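Local coordinates for protein blood group a-and b-cleaving endo-beta-galactosidase (Streptococcus pneumoniae, PDB 2YGL) that probably binds carbohydrate through two tandem CBM51 modules that belong to a family 98 glycoside hydrolase cleaving blood group A and B antigens, at residues 79-87 with 132-140; 228-236 with 308-316. All blocks are in the same frame, centred on the assembly; numbering follows the deposited sequence.

Interaction 1. Residues 79-87 with 132-140; sequences GFEKFETYI and AQFISVTIP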
loop_
_atom_site.group_PDB
_atom_site.type_symbol
_atom_site.label_atom_id
_atom_site.label_comp_id
_atom_site.label_asym_id
_atom_site.label_seq_id
_atom_site.Cartn_x
_atom_site.Cartn_y
_atom_site.Cartn_z
ATOM N N GLY A 79 6.757 -2.468 -1.424
ATOM C CA GLY A 79 5.709 -1.573 -1.901
ATOM C C GLY A 79 6.116 -0.125 -2.120
ATOM O O GLY A 79 5.267 0.768 -2.080
ATOM N N PHE A 80 7.406 0.116 -2.356
ATOM C CA PHE A 80 7.885 1.467 -2.659
ATOM C C PHE A 80 7.399 1.924 -4.030
ATOM O O PHE A 80 7.286 1.123 -4.957
ATOM C CB PHE A 80 9.413 1.554 -2.574
ATOM C CG PHE A 80 9.960 1.345 -1.188
ATOM C CD1 PHE A 80 9.594 2.190 -0.142
ATOM C CD2 PHE A 80 10.854 0.311 -0.931
ATOM C CE1 PHE A 80 10.102 1.999 1.142
ATOM C CE2 PHE A 80 11.369 0.115 0.349
ATOM C CZ PHE A 80 10.990 0.960 1.388
ATOM N N GLU A 81 7.115 3.217 -4.146
ATOM C CA GLU A 81 6.521 3.778 -5.358
ATOM C C GLU A 81 7.470 4.721 -6.095
ATOM O O GLU A 81 7.411 4.833 -7.321
ATOM C CB GLU A 81 5.215 4.501 -5.016
ATOM C CG GLU A 81 4.136 3.588 -4.434
ATOM C CD GLU A 81 3.079 4.339 -3.635
ATOM O OE1 GLU A 81 2.753 5.494 -3.988
ATOM O OE2 GLU A 81 2.569 3.765 -2.650
ATOM N N LYS A 82 8.334 5.399 -5.340
ATOM C CA LYS A 82 9.266 6.372 -5.904
ATOM C C LYS A 82 10.643 6.287 -5.257
ATOM O O LYS A 82 10.776 5.896 -4.092
ATOM C CB LYS A 82 8.725 7.802 -5.746
ATOM C CG LYS A 82 7.515 8.137 -6.616
ATOM C CD LYS A 82 6.821 9.412 -6.144
ATOM C CE LYS A 82 7.308 10.643 -6.894
ATOM N NZ LYS A 82 6.675 10.763 -8.240
ATOM N N PHE A 83 11.662 6.652 -6.030
ATOM C CA PHE A 83 13.000 6.872 -5.501
ATOM C C PHE A 83 13.415 8.308 -5.795
ATOM O O PHE A 83 13.290 8.775 -6.930
ATOM C CB PHE A 83 14.004 5.884 -6.105
ATOM C CG PHE A 83 15.441 6.211 -5.793
ATOM C CD1 PHE A 83 15.958 5.995 -4.517
ATOM C CD2 PHE A 83 16.278 6.740 -6.775
ATOM C CE1 PHE A 83 17.282 6.302 -4.221
ATOM C CE2 PHE A 83 17.608 7.048 -6.491
ATOM C CZ PHE A 83 18.111 6.828 -5.211
ATOM N N GLU A 84 13.899 9.005 -4.772
ATOM C CA GLU A 84 14.324 10.393 -4.927
ATOM C C GLU A 84 15.666 10.670 -4.260
ATOM O O GLU A 84 15.922 10.208 -3.146
ATOM C CB GLU A 84 13.243 11.356 -4.421
ATOM C CG GLU A 84 11.988 11.360 -5.298
ATOM C CD GLU A 84 10.968 12.408 -4.904
ATOM O OE1 GLU A 84 11.040 12.942 -3.779
ATOM O OE2 GLU A 84 10.083 12.696 -5.735
ATOM N N THR A 85 16.518 11.418 -4.963
ATOM C CA THR A 85 17.851 11.788 -4.475
ATOM C C THR A 85 18.450 12.942 -5.278
ATOM O O THR A 85 18.051 13.190 -6.419
ATOM C CB THR A 85 18.836 10.578 -4.496
ATOM O OG1 THR A 85 20.003 10.888 -3.726
ATOM C CG2 THR A 85 19.251 10.216 -5.919
ATOM N N TYR A 86 19.398 13.645 -4.663
ATOM C CA TYR A 86 20.230 14.619 -5.358
ATOM C C TYR A 86 21.598 13.986 -5.597
ATOM O O TYR A 86 22.165 13.369 -4.695
ATOM C CB TYR A 86 20.396 15.891 -4.522
ATOM C CG TYR A 86 19.121 16.675 -4.306
ATOM C CD1 TYR A 86 18.261 16.366 -3.249
ATOM C CD2 TYR A 86 18.777 17.732 -5.149
ATOM C CE1 TYR A 86 17.090 17.081 -3.041
ATOM C CE2 TYR A 86 17.603 18.459 -4.949
ATOM C CZ TYR A 86 16.766 18.125 -3.892
ATOM O OH TYR A 86 15.605 18.831 -3.679
ATOM N N ILE A 87 22.122 14.135 -6.808
ATOM C CA ILE A 87 23.436 13.583 -7.141
ATOM C C ILE A 87 24.437 14.652 -7.557
ATOM O O ILE A 87 24.069 15.677 -8.127
ATOM C CB ILE A 87 23.369 12.474 -8.237
ATOM C CG1 ILE A 87 22.635 12.979 -9.492
ATOM C CG2 ILE A 87 22.737 11.205 -7.674
ATOM C CD1 ILE A 87 22.858 12.124 -10.734
ATOM N N ALA A 132 24.075 20.122 -8.577
ATOM C CA ALA A 132 23.395 18.853 -8.307
ATOM C C ALA A 132 22.223 18.584 -9.249
ATOM O O ALA A 132 21.515 19.507 -9.647
ATOM C CB ALA A 132 22.925 18.811 -6.863
ATOM N N GLN A 133 22.037 17.316 -9.607
ATOM C CA GLN A 133 20.850 16.884 -10.342
ATOM C C GLN A 133 19.903 16.152 -9.401
ATOM O O GLN A 133 20.336 15.316 -8.604
ATOM C CB GLN A 133 21.226 15.974 -11.516
ATOM C CG GLN A 133 21.927 16.679 -12.679
ATOM C CD GLN A 133 20.991 17.549 -13.509
ATOM O OE1 GLN A 133 19.773 17.371 -13.496
ATOM N NE2 GLN A 133 21.565 18.490 -14.245
ATOM N N PHE A 134 18.614 16.476 -9.495
ATOM C CA PHE A 134 17.577 15.814 -8.707
ATOM C C PHE A 134 16.970 14.660 -9.495
ATOM O O PHE A 134 16.552 14.835 -10.644
ATOM C CB PHE A 134 16.487 16.816 -8.294
ATOM C CG PHE A 134 15.355 16.206 -7.500
ATOM C CD1 PHE A 134 15.570 15.710 -6.215
ATOM C CD2 PHE A 134 14.070 16.148 -8.033
ATOM C CE1 PHE A 134 14.526 15.153 -5.479
ATOM C CE2 PHE A 134 13.015 15.594 -7.305
ATOM C CZ PHE A 134 13.244 15.096 -6.024
ATOM N N ILE A 135 16.938 13.485 -8.876
ATOM C CA ILE A 135 16.360 12.294 -9.486
ATOM C C ILE A 135 15.023 11.973 -8.826
ATOM O O ILE A 135 14.917 11.944 -7.595
ATOM C CB ILE A 135 17.298 11.055 -9.363
ATOM C CG1 ILE A 135 18.670 11.333 -9.988
ATOM C CG2 ILE A 135 16.658 9.819 -10.008
ATOM C CD1 ILE A 135 19.705 10.265 -9.691
ATOM N N SER A 136 14.007 11.747 -9.653
ATOM C CA SER A 136 12.724 11.235 -9.189
ATOM C C SER A 136 12.209 10.212 -10.195
ATOM O O SER A 136 11.761 10.569 -11.288
ATOM C CB SER A 136 11.719 12.369 -8.987
ATOM O OG SER A 136 10.583 11.912 -8.279
ATOM N N VAL A 137 12.306 8.936 -9.830
ATOM C CA VAL A 137 11.872 7.846 -10.703
ATOM C C VAL A 137 10.771 7.004 -10.065
ATOM O O VAL A 137 10.760 6.795 -8.850
ATOM C CB VAL A 137 13.048 6.924 -11.145
ATOM C CG1 VAL A 137 13.947 7.638 -12.144
ATOM C CG2 VAL A 137 13.848 6.421 -9.944
ATOM N N THR A 138 9.850 6.530 -10.900
ATOM C CA THR A 138 8.787 5.633 -10.463
ATOM C C THR A 138 9.343 4.217 -10.309
ATOM O O THR A 138 10.132 3.755 -11.135
ATOM C CB THR A 138 7.600 5.629 -11.460
ATOM O OG1 THR A 138 7.249 6.977 -11.795
ATOM C CG2 THR A 138 6.382 4.940 -10.859
ATOM N N ILE A 139 8.940 3.547 -9.236
ATOM C CA ILE A 139 9.312 2.158 -8.998
ATOM C C ILE A 139 8.129 1.256 -9.361
ATOM O O ILE A 139 7.015 1.476 -8.875
ATOM C CB ILE A 139 9.752 1.942 -7.526
ATOM C CG1 ILE A 139 11.114 2.601 -7.285
ATOM C CG2 ILE A 139 9.808 0.457 -7.170
ATOM C CD1 ILE A 139 11.479 2.751 -5.824
ATOM N N PRO A 140 8.362 0.253 -10.234
ATOM C CA PRO A 140 7.319 -0.712 -10.600
ATOM C C PRO A 140 6.874 -1.524 -9.389
ATOM O O PRO A 140 7.693 -1.836 -8.523
ATOM C CB PRO A 140 8.019 -1.620 -11.619
ATOM C CG PRO A 140 9.171 -0.820 -12.124
ATOM C CD PRO A 140 9.622 -0.017 -10.950
#

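Interaction 2. Residues 228-236 with 308-316; sequences IKLLIDGKE and IKYDTSAFL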
loop_
_atom_site.group_PDB
_atom_site.type_symbol
_atom_site.label_atom_id
_atom_site.label_comp_id
_atom_site.label_asym_id
_atom_site.label_seq_id
_atom_site.Cartn_x
_atom_site.Cartn_y
_atom_site.Cartn_z
ATOM N N ILE A 228 -21.230 -13.210 14.660
ATOM C CA ILE A 228 -21.314 -13.597 13.254
ATOM C C ILE A 228 -20.205 -14.604 12.939
ATOM O O ILE A 228 -19.061 -14.429 13.360
ATOM C CB ILE A 228 -21.228 -12.348 12.336
ATOM C CG1 ILE A 228 -22.567 -11.602 12.340
ATOM C CG2 ILE A 228 -20.805 -12.723 10.911
ATOM C CD1 ILE A 228 -22.479 -10.154 11.899
ATOM N N LYS A 229 -20.560 -15.669 12.225
ATOM C CA LYS A 229 -19.612 -16.729 11.898
ATOM C C LYS A 229 -19.741 -17.120 10.431
ATOM O O LYS A 229 -20.844 -17.354 9.936
ATOM C CB LYS A 229 -19.834 -17.944 12.808
ATOM C CG LYS A 229 -18.657 -18.917 12.872
ATOM C CD LYS A 229 -18.997 -20.182 13.673
ATOM C CE LYS A 229 -19.068 -19.914 15.173
ATOM N NZ LYS A 229 -19.497 -21.119 15.946
ATOM N N LEU A 230 -18.602 -17.186 9.747
ATOM C CA LEU A 230 -18.556 -17.480 8.319
ATOM C C LEU A 230 -17.499 -18.528 7.976
ATOM O O LEU A 230 -16.606 -18.803 8.778
ATOM C CB LEU A 230 -18.274 -16.193 7.534
ATOM C CG LEU A 230 -19.436 -15.212 7.364
ATOM C CD1 LEU A 230 -18.941 -13.858 6.877
ATOM C CD2 LEU A 230 -20.456 -15.792 6.402
ATOM N N LEU A 231 -17.620 -19.120 6.789
ATOM C CA LEU A 231 -16.559 -19.949 6.228
ATOM C C LEU A 231 -15.576 -19.061 5.485
ATOM O O LEU A 231 -15.946 -18.379 4.527
ATOM C CB LEU A 231 -17.115 -21.000 5.260
ATOM C CG LEU A 231 -17.528 -22.388 5.752
ATOM C CD1 LEU A 231 -17.943 -23.239 4.558
ATOM C CD2 LEU A 231 -16.408 -23.082 6.530
ATOM N N ILE A 232 -14.331 -19.056 5.951
ATOM C CA ILE A 232 -13.244 -18.380 5.256
ATOM C C ILE A 232 -12.235 -19.453 4.858
ATOM O O ILE A 232 -11.644 -20.108 5.723
ATOM C CB ILE A 232 -12.555 -17.293 6.132
ATOM C CG1 ILE A 232 -13.582 -16.345 6.785
ATOM C CG2 ILE A 232 -11.499 -16.527 5.320
ATOM C CD1 ILE A 232 -14.304 -15.383 5.835
ATOM N N ASP A 233 -12.068 -19.637 3.548
ATOM C CA ASP A 233 -11.196 -20.680 2.985
ATOM C C ASP A 233 -11.465 -22.059 3.599
ATOM O O ASP A 233 -10.537 -22.764 4.005
ATOM C CB ASP A 233 -9.713 -20.292 3.122
ATOM C CG ASP A 233 -9.343 -19.072 2.289
ATOM O OD1 ASP A 233 -9.616 -19.066 1.068
ATOM O OD2 ASP A 233 -8.764 -18.120 2.856
ATOM N N GLY A 234 -12.744 -22.426 3.675
ATOM C CA GLY A 234 -13.160 -23.714 4.233
ATOM C C GLY A 234 -13.006 -23.849 5.741
ATOM O O GLY A 234 -13.106 -24.956 6.280
ATOM N N LYS A 235 -12.776 -22.731 6.426
ATOM C CA LYS A 235 -12.594 -22.730 7.879
ATOM C C LYS A 235 -13.539 -21.733 8.549
ATOM O O LYS A 235 -13.651 -20.588 8.110
ATOM C CB LYS A 235 -11.142 -22.392 8.228
ATOM C CG LYS A 235 -10.619 -23.048 9.501
ATOM C CD LYS A 235 -10.225 -24.511 9.260
ATOM C CE LYS A 235 -9.143 -24.974 10.232
ATOM N NZ LYS A 235 -9.575 -24.903 11.658
ATOM N N GLU A 236 -14.207 -22.172 9.614
ATOM C CA GLU A 236 -15.151 -21.325 10.342
ATOM C C GLU A 236 -14.428 -20.241 11.134
ATOM O O GLU A 236 -13.503 -20.531 11.896
ATOM C CB GLU A 236 -16.052 -22.155 11.261
ATOM C CG GLU A 236 -17.096 -22.991 10.523
ATOM C CD GLU A 236 -18.193 -23.534 11.434
ATOM O OE1 GLU A 236 -17.948 -23.709 12.646
ATOM O OE2 GLU A 236 -19.305 -23.793 10.932
ATOM N N ILE A 308 -24.771 -18.112 -4.458
ATOM C CA ILE A 308 -23.963 -18.813 -3.459
ATOM C C ILE A 308 -24.817 -19.759 -2.612
ATOM O O ILE A 308 -26.045 -19.640 -2.573
ATOM C CB ILE A 308 -23.190 -17.831 -2.523
ATOM C CG1 ILE A 308 -24.161 -16.989 -1.682
ATOM C CG2 ILE A 308 -22.218 -16.952 -3.331
ATOM C CD1 ILE A 308 -23.528 -16.294 -0.488
ATOM N N LYS A 309 -24.154 -20.693 -1.934
ATOM C CA LYS A 309 -24.830 -21.619 -1.029
ATOM C C LYS A 309 -24.245 -21.542 0.381
ATOM O O LYS A 309 -23.262 -20.834 0.619
ATOM C CB LYS A 309 -24.765 -23.056 -1.568
ATOM C CG LYS A 309 -25.624 -23.294 -2.810
ATOM C CD LYS A 309 -25.484 -24.724 -3.323
ATOM C CE LYS A 309 -26.117 -24.867 -4.698
ATOM N NZ LYS A 309 -25.905 -26.224 -5.279
ATOM N N TYR A 310 -24.865 -22.265 1.311
ATOM C CA TYR A 310 -24.406 -22.342 2.698
ATOM C C TYR A 310 -22.931 -22.738 2.794
ATOM O O TYR A 310 -22.196 -22.203 3.622
ATOM C CB TYR A 310 -25.280 -23.323 3.484
ATOM C CG TYR A 310 -24.862 -23.537 4.923
ATOM C CD1 TYR A 310 -25.266 -22.655 5.923
ATOM C CD2 TYR A 310 -24.071 -24.631 5.284
ATOM C CE1 TYR A 310 -24.889 -22.851 7.247
ATOM C CE2 TYR A 310 -23.687 -24.835 6.604
ATOM C CZ TYR A 310 -24.100 -23.942 7.580
ATOM O OH TYR A 310 -23.728 -24.140 8.889
ATOM N N ASP A 311 -22.513 -23.666 1.935
ATOM C CA ASP A 311 -21.143 -24.179 1.939
ATOM C C ASP A 311 -20.147 -23.277 1.202
ATOM O O ASP A 311 -18.938 -23.510 1.262
ATOM C CB ASP A 311 -21.108 -25.604 1.368
ATOM C CG ASP A 311 -21.272 -25.636 -0.143
ATOM O OD1 ASP A 311 -20.270 -25.410 -0.858
ATOM O OD2 ASP A 311 -22.394 -25.903 -0.620
ATOM N N THR A 312 -20.652 -22.261 0.503
ATOM C CA THR A 312 -19.793 -21.325 -0.224
ATOM C C THR A 312 -18.970 -20.484 0.753
ATOM O O THR A 312 -19.522 -19.881 1.682
ATOM C CB THR A 312 -20.609 -20.397 -1.162
ATOM O OG1 THR A 312 -21.443 -21.187 -2.017
ATOM C CG2 THR A 312 -19.689 -19.531 -2.021
ATOM N N SER A 313 -17.652 -20.471 0.550
ATOM C CA SER A 313 -16.754 -19.611 1.322
ATOM C C SER A 313 -17.159 -18.152 1.161
ATOM O O SER A 313 -17.450 -17.703 0.051
ATOM C CB SER A 313 -15.297 -19.800 0.884
ATOM O OG SER A 313 -14.721 -20.947 1.488
ATOM N N ALA A 314 -17.191 -17.428 2.276
ATOM C CA ALA A 314 -17.542 -16.011 2.274
ATOM C C ALA A 314 -16.552 -15.226 1.419
ATOM O O ALA A 314 -15.346 -15.471 1.483
ATOM C CB ALA A 314 -17.573 -15.465 3.701
ATOM N N PHE A 315 -17.064 -14.302 0.611
ATOM C CA PHE A 315 -16.215 -13.514 -0.290
ATOM C C PHE A 315 -15.923 -12.116 0.253
ATOM O O PHE A 315 -16.744 -11.536 0.969
ATOM C CB PHE A 315 -16.805 -13.447 -1.709
ATOM C CG PHE A 315 -18.241 -12.994 -1.764
ATOM C CD1 PHE A 315 -19.279 -13.919 -1.698
ATOM C CD2 PHE A 315 -18.556 -11.647 -1.908
ATOM C CE1 PHE A 315 -20.606 -13.510 -1.755
ATOM C CE2 PHE A 315 -19.883 -11.226 -1.966
ATOM C CZ PHE A 315 -20.911 -12.161 -1.888
ATOM N N LEU A 316 -14.747 -11.591 -0.090
ATOM C CA LEU A 316 -14.360 -10.244 0.312
ATOM C C LEU A 316 -14.929 -9.209 -0.646
ATOM O O LEU A 316 -14.703 -9.276 -1.856
ATOM C CB LEU A 316 -12.833 -10.106 0.403
ATOM C CG LEU A 316 -12.251 -8.732 0.783
ATOM C CD1 LEU A 316 -12.745 -8.242 2.147
ATOM C CD2 LEU A 316 -10.730 -8.754 0.748
HETATM O O HOH W 1 -13.240 -17.102 2.058
#

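Interaction 1. Residues 79-87 with 132-140
Tyr86 and Phe134 face each other across a non-hydrogen-bonded pair of antiparallel strands, and Phe134 brings its ring carbon CD1 against the tyrosine. This CD1 stands over the centre of the Tyr86 ring, 3.6 Å from Tyr86 CZ, with the two ring planes inclined at 46°. A first torsion that sets CG of Phe134 opposite its backbone N (chi1 179°) swings the ring along the strand, and its far end, CZ, reaches Glu84 CD at 3.7 Å. The carboxylate plane is turned 68° from that ring, and OE1 lies at the ring edge, in its plane. The other oxygen, OE2, accepts a 2.7 Å hydrogen bond from Ser136 OG on its anti lone pair, so one oxygen is gripped by the hydroxyl while the other lies beside the aromatic edge. Lys55 adds a cation-pi contact to Tyr86.

Strands 82-87 and 133-138 form part of one sheet of the beta-sandwich fold of this NPCBM/CBM51 module, and strand 160-171 flanks 82-87 on its other side. At that junction Glu81 and Lys82 both face Ile169 in a classic beta bulge. The opposite face is largely apolar and turns to strands 105-110 and 113-117 of the second sheet. There Phe83 and Val137 run side by side, Val137 CG2 lying at the ring edge and 3.9 Å from Phe83 CB. Ile87 and Ile135 meet nearly at right angles, with CG2 of Ile87 3.8 Å from CD1 of Ile135. Ile139, whose N donates a 2.8 Å bond to Glu81 O, sends CD1 to within 4.0 Å of Phe83 CB.

Interaction 2. Residues 228-236 with 308-316
Leu231 and Ala314 are joined by a backbone hydrogen bond, Ala314 N to Leu231 O at 2.7 Å. Beside it the methyl of Ala314 projects toward the 228-232 strand and packs against two branched side chains. CD1 of Leu230 comes to 3.8 Å from Ala314 CB, and CD1 of Ile232 to 3.9 Å from the same carbon. Ile232 leaves its backbone pointing away from the loop, but a bend at chi2 (-70°) brings its terminal methyl back to the alanine. Leu231 extends the other way along the loop and rests CD1 on the carbonyl of Asp311, 3.5 Å from its O.

A second polar link lies at the hairpin end: Gly234 N donates to Ser313 OG over 3.3 Å, a long bond with an angle of 148° at the hydrogen. A water bridges the same region, accepting from Asp233 N and donating to Ala314 O.

The loop thus docks on a beta hairpin whose strands, 228-232 and 235-239, are joined by a type I' turn from Ile232 to Lys235, with Asp233 and Gly234 at its corners, both at positive phi. Reciprocal backbone bonds between Ile232 and Lys235 close this turn and set the Gly234 N-H that meets the serine. The opposing loop is shaped by a type I turn from Lys309 to Thr312, where Lys309 N bonds to Thr312 OG1 at 2.8 Å. Farther out, Tyr310 stacks on His277 and gives its hydroxyl to the carbonyl of Arg273. Arg273 also forms a salt bridge with Glu236 of the hairpin.

How the interactions relate
From the N terminus, the chain first meets interaction 1, where segment 132-140 returns to 79-87 after 44 intervening residues that include strands 105-110 and 113-117 of the opposing sheet. That loop is closed before residue 228, where interaction 2 opens. Interaction 2 then closes a wider loop of 71 residues, from the hairpin at 228-236 to the loop entering strand 315-320. The two neither nest nor cross: they lie in series, one in each NPCBM/NEW2 module, on opposite sides of the chain's centre. The centres of interaction 1 and interaction 2 are about 43 Å apart, and the nearest atoms of interactions 1 and 2 about 18 Å apart. The first joins strands within a sandwich sheet, whereas the second fastens a surface hairpin to a loop.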